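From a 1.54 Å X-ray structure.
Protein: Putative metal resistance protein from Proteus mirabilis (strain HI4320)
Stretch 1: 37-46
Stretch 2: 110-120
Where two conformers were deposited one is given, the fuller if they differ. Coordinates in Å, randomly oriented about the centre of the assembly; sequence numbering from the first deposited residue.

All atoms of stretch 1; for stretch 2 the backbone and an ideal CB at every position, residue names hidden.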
ATOM      1  N   GLN A  37     -14.875   0.567   1.105  0.60 10.82           N
ATOM      2  CA  GLN A  37     -15.695  -0.604   0.782  0.60 11.06           C
ATOM      3  C   GLN A  37     -15.987  -0.620  -0.704  0.60 11.15           C
ATOM      4  O   GLN A  37     -16.538   0.351  -1.208  0.60 12.32           O
ATOM      5  CB  GLN A  37     -17.022  -0.570   1.550  0.60 16.54           C
ATOM      6  CG  GLN A  37     -16.944  -0.938   3.022  0.60 21.16           C
ATOM      7  CD  GLN A  37     -17.013  -2.440   3.291  0.60 31.18           C
ATOM      8  OE1 GLN A  37     -17.565  -3.213   2.507  0.60 31.82           O
ATOM      9  NE2 GLN A  37     -16.440  -2.853   4.415  0.60 33.86           N
ATOM     10  N   LEU A  38     -15.674  -1.724  -1.379  1.00 11.11           N
ATOM     11  CA  LEU A  38     -15.778  -1.833  -2.822  1.00 12.01           C
ATOM     12  C   LEU A  38     -16.820  -2.844  -3.254  1.00 13.88           C
ATOM     13  O   LEU A  38     -16.920  -3.922  -2.669  1.00 15.62           O
ATOM     14  CB  LEU A  38     -14.440  -2.274  -3.364  1.00 13.73           C
ATOM     15  CG  LEU A  38     -13.295  -1.330  -3.015  1.00 15.41           C
ATOM     16  CD1 LEU A  38     -11.970  -2.060  -3.196  1.00 18.81           C
ATOM     17  CD2 LEU A  38     -13.315  -0.137  -3.925  1.00 16.13           C
ATOM     18  N   ALA A  39     -17.562  -2.528  -4.301  1.00 16.49           N
ATOM     19  CA  ALA A  39     -18.443  -3.530  -4.903  1.00 17.34           C
ATOM     20  C   ALA A  39     -17.692  -4.651  -5.612  1.00 16.96           C
ATOM     21  O   ALA A  39     -16.531  -4.483  -5.992  1.00 16.17           O
ATOM     22  CB  ALA A  39     -19.359  -2.874  -5.870  1.00 17.65           C
ATOM     23  N   PRO A  40     -18.349  -5.814  -5.798  1.00 19.32           N
ATOM     24  CA  PRO A  40     -17.667  -6.923  -6.460  1.00 18.53           C
ATOM     25  C   PRO A  40     -17.116  -6.550  -7.822  1.00 18.16           C
ATOM     26  O   PRO A  40     -17.764  -5.874  -8.609  1.00 19.96           O
ATOM     27  CB  PRO A  40     -18.770  -7.990  -6.566  1.00 22.24           C
ATOM     28  CG  PRO A  40     -19.621  -7.733  -5.377  1.00 24.01           C
ATOM     29  CD  PRO A  40     -19.642  -6.235  -5.220  1.00 22.57           C
ATOM     30  N   GLY A  41     -15.894  -6.999  -8.064  1.00 17.98           N
ATOM     31  CA  GLY A  41     -15.200  -6.770  -9.303  1.00 20.71           C
ATOM     32  C   GLY A  41     -14.353  -5.512  -9.314  1.00 22.09           C
ATOM     33  O   GLY A  41     -13.560  -5.351 -10.224  1.00 23.81           O
ATOM     34  N   TRP A  42     -14.483  -4.661  -8.297  1.00 17.41           N
ATOM     35  CA  TRP A  42     -13.716  -3.426  -8.235  1.00 14.87           C
ATOM     36  C   TRP A  42     -12.635  -3.527  -7.160  1.00 14.31           C
ATOM     37  O   TRP A  42     -12.845  -4.095  -6.080  1.00 14.32           O
ATOM     38  CB  TRP A  42     -14.628  -2.218  -7.938  1.00 13.37           C
ATOM     39  CG  TRP A  42     -15.552  -1.854  -9.072  1.00 13.42           C
ATOM     40  CD1 TRP A  42     -16.813  -2.322  -9.278  1.00 15.11           C
ATOM     41  CD2 TRP A  42     -15.285  -0.938 -10.136  1.00 13.23           C
ATOM     42  NE1 TRP A  42     -17.344  -1.754 -10.403  1.00 16.57           N
ATOM     43  CE2 TRP A  42     -16.429  -0.900 -10.951  1.00 16.50           C
ATOM     44  CE3 TRP A  42     -14.194  -0.150 -10.483  1.00 13.12           C
ATOM     45  CZ2 TRP A  42     -16.505  -0.106 -12.086  1.00 17.13           C
ATOM     46  CZ3 TRP A  42     -14.270   0.641 -11.607  1.00 17.12           C
ATOM     47  CH2 TRP A  42     -15.413   0.656 -12.396  1.00 17.16           C
ATOM     48  N   LYS A  43     -11.472  -2.994  -7.493  1.00 12.54           N
ATOM     49  CA  LYS A  43     -10.300  -2.949  -6.624  1.00 12.98           C
ATOM     50  C   LYS A  43      -9.793  -1.544  -6.450  1.00 11.78           C
ATOM     51  O   LYS A  43     -10.164  -0.654  -7.201  1.00 12.52           O
ATOM     52  CB  LYS A  43      -9.202  -3.837  -7.212  1.00 16.01           C
ATOM     53  CG  LYS A  43      -9.636  -5.297  -7.352  1.00 22.79           C
ATOM     54  CD  LYS A  43      -8.940  -6.021  -8.481  1.00 27.63           C
ATOM     55  CE  LYS A  43      -9.565  -7.420  -8.724  1.00 41.36           C
ATOM     56  NZ  LYS A  43     -10.862  -7.397  -9.473  1.00 44.08           N
ATOM     57  N   THR A  44      -8.981  -1.319  -5.423  1.00 11.01           N
ATOM     58  CA  THR A  44      -8.182  -0.116  -5.388  1.00 11.17           C
ATOM     59  C   THR A  44      -6.732  -0.554  -5.319  1.00 11.22           C
ATOM     60  O   THR A  44      -6.448  -1.737  -5.431  1.00 13.28           O
ATOM     61  CB  THR A  44      -8.588   0.820  -4.263  1.00 12.55           C
ATOM     62  OG1 THR A  44      -7.891   2.076  -4.383  1.00 13.85           O
ATOM     63  CG2 THR A  44      -8.372   0.232  -2.881  1.00 13.11           C
ATOM     64  N   TYR A  45      -5.839   0.421  -5.291  1.00 11.28           N
ATOM     65  CA  TYR A  45      -4.432   0.164  -5.547  1.00 11.16           C
ATOM     66  C   TYR A  45      -3.536   0.376  -4.354  1.00  9.97           C
ATOM     67  O   TYR A  45      -3.826   1.120  -3.438  1.00 11.14           O
ATOM     68  CB  TYR A  45      -3.957   1.074  -6.645  1.00 11.97           C
ATOM     69  CG  TYR A  45      -4.578   0.902  -8.002  1.00 13.53           C
ATOM     70  CD1 TYR A  45      -4.023   0.044  -8.935  1.00 13.93           C
ATOM     71  CD2 TYR A  45      -5.681   1.645  -8.362  1.00 16.63           C
ATOM     72  CE1 TYR A  45      -4.561  -0.078 -10.219  1.00 16.90           C
ATOM     73  CE2 TYR A  45      -6.219   1.543  -9.625  1.00 18.03           C
ATOM     74  CZ  TYR A  45      -5.645   0.678 -10.552  1.00 18.44           C
ATOM     75  OH  TYR A  45      -6.176   0.582 -11.810  1.00 19.46           O
ATOM     76  N   TRP A  46      -2.401  -0.296  -4.422  1.00 10.69           N
ATOM     77  CA  TRP A  46      -1.317  -0.126  -3.476  1.00  9.81           C
ATOM     78  C   TRP A  46      -0.487   1.091  -3.844  1.00 11.96           C
ATOM     79  O   TRP A  46      -0.725   1.722  -4.875  1.00 13.64           O
ATOM     80  CB  TRP A  46      -0.479  -1.399  -3.490  1.00 10.98           C
ATOM     81  CG  TRP A  46       0.572  -1.589  -2.432  1.00 10.81           C
ATOM     82  CD1 TRP A  46       0.442  -1.395  -1.102  1.00 10.90           C
ATOM     83  CD2 TRP A  46       1.903  -2.079  -2.637  1.00 10.29           C
ATOM     84  NE1 TRP A  46       1.613  -1.714  -0.452  1.00 10.19           N
ATOM     85  CE2 TRP A  46       2.519  -2.145  -1.376  1.00 10.27           C
ATOM     86  CE3 TRP A  46       2.638  -2.468  -3.766  1.00 11.07           C
ATOM     87  CZ2 TRP A  46       3.818  -2.568  -1.194  1.00 10.69           C
ATOM     88  CZ3 TRP A  46       3.955  -2.906  -3.569  1.00 12.55           C
ATOM     89  CH2 TRP A  46       4.511  -2.960  -2.289  1.00 12.78           C
ATOM     90  N   UNK A 110      -8.561  11.414  -3.406  1.00 11.35           N
ATOM     91  CA  UNK A 110      -8.721  10.975  -4.786  1.00 13.35           C
ATOM     92  C   UNK A 110      -8.586   9.464  -4.766  1.00 13.18           C
ATOM     93  O   UNK A 110      -7.473   8.915  -4.635  1.00 14.24           O
ATOM     94  CB  UNK A 110      -7.701  11.626  -5.723  1.00 13.35           C
ATOM     95  N   UNK A 111      -9.725   8.788  -4.806  1.00 11.27           N
ATOM     96  CA  UNK A 111      -9.762   7.344  -4.747  1.00 10.98           C
ATOM     97  C   UNK A 111      -9.696   6.766  -6.131  1.00 12.34           C
ATOM     98  O   UNK A 111     -10.493   7.112  -7.008  1.00 13.43           O
ATOM     99  CB  UNK A 111     -11.019   6.858  -4.024  1.00 10.98           C
ATOM    100  N   UNK A 112      -8.724   5.900  -6.356  1.00 11.39           N
ATOM    101  CA  UNK A 112      -8.659   5.143  -7.578  1.00 13.10           C
ATOM    102  C   UNK A 112      -9.325   3.792  -7.410  1.00 13.13           C
ATOM    103  O   UNK A 112      -9.094   3.082  -6.402  1.00 15.25           O
ATOM    104  CB  UNK A 112      -7.205   4.973  -8.024  1.00 13.10           C
ATOM    105  N   UNK A 113     -10.188   3.438  -8.348  1.00 12.14           N
ATOM    106  CA  UNK A 113     -10.811   2.126  -8.338  1.00 13.56           C
ATOM    107  C   UNK A 113     -10.646   1.568  -9.727  1.00 15.99           C
ATOM    108  O   UNK A 113     -10.589   2.321 -10.716  1.00 18.73           O
ATOM    109  CB  UNK A 113     -12.282   2.184  -7.921  1.00 13.56           C
ATOM    110  N   UNK A 114     -10.594   0.259  -9.811  1.00 13.66           N
ATOM    111  CA  UNK A 114     -10.364  -0.403 -11.078  0.56 15.60           C
ATOM    112  C   UNK A 114     -11.180  -1.661 -11.267  1.00 13.39           C
ATOM    113  O   UNK A 114     -11.281  -2.482 -10.369  1.00 13.75           O
ATOM    114  CB  UNK A 114      -8.878  -0.740 -11.218  0.56 15.60           C
ATOM    115  N   UNK A 115     -11.734  -1.810 -12.455  1.00 14.33           N
ATOM    116  CA  UNK A 115     -12.316  -3.076 -12.818  0.53 20.10           C
ATOM    117  C   UNK A 115     -11.503  -3.542 -14.037  1.00 28.27           C
ATOM    118  O   UNK A 115     -10.614  -4.394 -13.904  1.00 46.16           O
ATOM    119  CB  UNK A 115     -13.814  -2.963 -13.109  0.53 20.10           C
ATOM    120  N   UNK A 116     -11.783  -2.971 -15.182  1.00 22.72           N
ATOM    121  CA  UNK A 116     -10.898  -3.026 -16.355  1.00 23.31           C
ATOM    122  C   UNK A 116     -10.463  -1.640 -16.818  1.00 31.02           C
ATOM    123  O   UNK A 116      -9.689  -1.504 -17.765  1.00 43.50           O
ATOM    124  CB  UNK A 116     -11.597  -3.752 -17.506  1.00 23.31           C
ATOM    125  N   UNK A 117     -11.004  -0.628 -16.157  1.00 21.47           N
ATOM    126  CA  UNK A 117     -10.694   0.786 -16.367  1.00 16.39           C
ATOM    127  C   UNK A 117     -10.365   1.291 -14.990  1.00 15.15           C
ATOM    128  O   UNK A 117     -10.895   0.750 -14.028  1.00 16.94           O
ATOM    129  CB  UNK A 117     -11.837   1.567 -17.019  1.00 16.39           C
ATOM    130  N   UNK A 118      -9.488   2.283 -14.892  1.00 12.07           N
ATOM    131  CA  UNK A 118      -9.147   2.930 -13.656  1.00 12.58           C
ATOM    132  C   UNK A 118      -9.978   4.192 -13.581  1.00 14.43           C
ATOM    133  O   UNK A 118      -9.881   5.056 -14.437  1.00 15.64           O
ATOM    134  CB  UNK A 118      -7.649   3.224 -13.560  1.00 12.58           C
ATOM    135  N   UNK A 119     -10.794   4.293 -12.554  1.00 12.93           N
ATOM    136  CA  UNK A 119     -11.624   5.466 -12.316  1.00 12.76           C
ATOM    137  C   UNK A 119     -11.059   6.251 -11.133  1.00 12.23           C
ATOM    138  O   UNK A 119     -10.728   5.674 -10.102  1.00 12.43           O
ATOM    139  CB  UNK A 119     -13.078   5.064 -12.059  1.00 12.76           C
ATOM    140  N   UNK A 120     -10.976   7.572 -11.274  1.00 11.44           N
ATOM    141  CA  UNK A 120     -10.586   8.474 -10.188  1.00 11.35           C
ATOM    142  C   UNK A 120     -11.798   9.238  -9.691  1.00 12.43           C
ATOM    143  O   UNK A 120     -12.508   9.880 -10.486  1.00 14.34           O
ATOM    144  CB  UNK A 120      -9.496   9.445 -10.647  1.00 11.35           C
TER

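Two stretches meet here through one antiparallel bridge, in which Lys43 N donates to the carbonyl O of position 114 (2.9 Å) and position 114 N donates to Lys43 O (2.8 Å). Both bonds run between main-chain atoms, so the pairing asks only for a free N-H at 114, which excludes proline there; beyond that, the surroundings of each CB are the main guide from stretch 1.

Position 110 has nothing of stretch 1 near its CB, and many residues would do; it is Thr110. At 111 the CB points sideways and again finds no neighbour within reach, so a short side chain would stay clear of stretch 1 while a longer one could bend back to it. Leu111 does so, its CD1 reaching 3.8 Å from Thr44 OG1.

Position 112 points toward stretch 1, with its CB 3.7 Å from Tyr45 CD2. So close to a ring, something small is the natural expectation: Gly, Ala, Ser or Cys. Ser112 places OG 3.3 Å from Tyr45 CD2, at the edge of the ring, and that hydroxyl is hydrogen-bonded elsewhere in the structure. Its backbone also takes part, since Thr44 OG1 donates to Ser112 O at 2.6 Å.

At 113 the CB points away overall, yet it lies 4.0 Å from Trp42 CE3 and 4.7 Å from Leu38 CD2. The extended backbone favours a beta-branched residue, and Val, Thr or Ile would be plausible. Thr113 serves both neighbours: its CG2 packs 3.8 Å from Leu38 CD2, while its OG1 lies 3.9 Å from Trp42 CE3.

Position 114 is tight, its ideal CB just 3.1 Å from Tyr45 OH. A slim side chain such as Ala, Ser or Cys is easiest to accommodate, provided it leads off from the hydroxyl. Cys114 adopts the t rotamer, and its SG lies 5.5 Å from the Tyr45 ring centroid, obliquely placed, while CB packs 3.6 Å from Tyr45 CZ.

The CB of 115 points toward stretch 1, over the indole of Trp42 and 3.8 Å from Gly41 O. Ala would fit, and a small polar residue could also address the carbonyl. Ser115 sets CB 3.6 Å from the centroid of the Trp42 six-membered ring, almost on the ring normal, a CH-pi contact; a water bonded to both Gly41 O and Ser115 OG links the two residues further.

Position 116 points away into space free of stretch 1, where polar residues are at home; it is Asn116. At 117 the CB is likewise remote, and a modest apolar group could just graze the indole: Val117 CG1 comes 4.5 Å from Trp42 CH2.

Position 118 has its CB 3.5 Å from Tyr45 OH, which again suits a compact residue. Cys118 brings SG within 3.7 Å of Tyr45 CE2, oblique to the ring.

At 119 the CB is 4.6 Å from Trp42 CZ3, inviting an aliphatic chain, and Ile119 CG1 packs 3.9 Å from that atom. Position 120 points away and is little constrained by stretch 1; it is Leu120.

Stretch 2 110-120: TLSTCSNVCIL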
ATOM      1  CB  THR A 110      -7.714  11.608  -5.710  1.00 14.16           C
ATOM      2  OG1 THR A 110      -7.870  13.048  -5.664  1.00 14.49           O
ATOM      3  CG2 THR A 110      -7.911  11.078  -7.154  1.00 16.75           C
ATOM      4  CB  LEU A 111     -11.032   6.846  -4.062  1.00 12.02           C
ATOM      5  CG  LEU A 111     -11.132   5.323  -3.940  1.00 12.98           C
ATOM      6  CD1 LEU A 111     -10.117   4.789  -2.968  1.00 14.75           C
ATOM      7  CD2 LEU A 111     -12.551   4.984  -3.466  1.00 12.89           C
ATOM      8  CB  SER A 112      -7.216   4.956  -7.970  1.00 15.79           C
ATOM      9  OG  SER A 112      -6.550   4.469  -6.821  1.00 17.09           O
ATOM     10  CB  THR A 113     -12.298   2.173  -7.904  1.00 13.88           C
ATOM     11  OG1 THR A 113     -13.039   3.087  -8.721  1.00 15.07           O
ATOM     12  CG2 THR A 113     -12.427   2.612  -6.415  1.00 16.44           C
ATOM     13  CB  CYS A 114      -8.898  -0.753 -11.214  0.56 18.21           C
ATOM     14  SG  CYS A 114      -8.554  -1.704 -12.713  0.56 22.45           S
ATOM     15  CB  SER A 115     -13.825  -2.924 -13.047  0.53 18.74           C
ATOM     16  OG  SER A 115     -14.489  -4.175 -13.169  0.53 20.10           O
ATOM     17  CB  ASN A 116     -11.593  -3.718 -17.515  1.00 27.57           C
ATOM     18  CG  ASN A 116     -12.744  -2.899 -18.075  1.00 41.35           C
ATOM     19  OD1 ASN A 116     -13.598  -2.395 -17.332  1.00 42.01           O
ATOM     20  ND2 ASN A 116     -12.744  -2.717 -19.394  1.00 51.18           N
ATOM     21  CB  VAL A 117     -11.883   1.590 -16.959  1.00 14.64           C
ATOM     22  CG1 VAL A 117     -13.158   1.278 -16.199  1.00 15.70           C
ATOM     23  CG2 VAL A 117     -11.651   3.130 -16.911  1.00 20.08           C
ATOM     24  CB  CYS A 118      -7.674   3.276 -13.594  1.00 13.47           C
ATOM     25  SG  CYS A 118      -7.164   4.168 -12.111  1.00 17.12           S
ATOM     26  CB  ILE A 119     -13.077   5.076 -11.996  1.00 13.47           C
ATOM     27  CG1 ILE A 119     -13.716   4.247 -13.106  1.00 15.69           C
ATOM     28  CG2 ILE A 119     -13.928   6.318 -11.633  1.00 14.48           C
ATOM     29  CD1 ILE A 119     -13.877   4.965 -14.377  1.00 18.01           C
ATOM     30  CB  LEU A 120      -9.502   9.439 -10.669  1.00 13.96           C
ATOM     31  CG  LEU A 120      -8.282   8.774 -11.295  1.00 20.33           C
ATOM     32  CD1 LEU A 120      -7.369   9.809 -11.876  1.00 24.66           C
ATOM     33  CD2 LEU A 120      -7.547   7.961 -10.263  1.00 24.89           C
TER
HETATM   34  O   HOH W   1     -13.310  -6.891 -12.428  1.00 37.09           O
HETATM   35  O   HOH W   2     -10.139  -5.468 -11.255  1.00 48.95           O
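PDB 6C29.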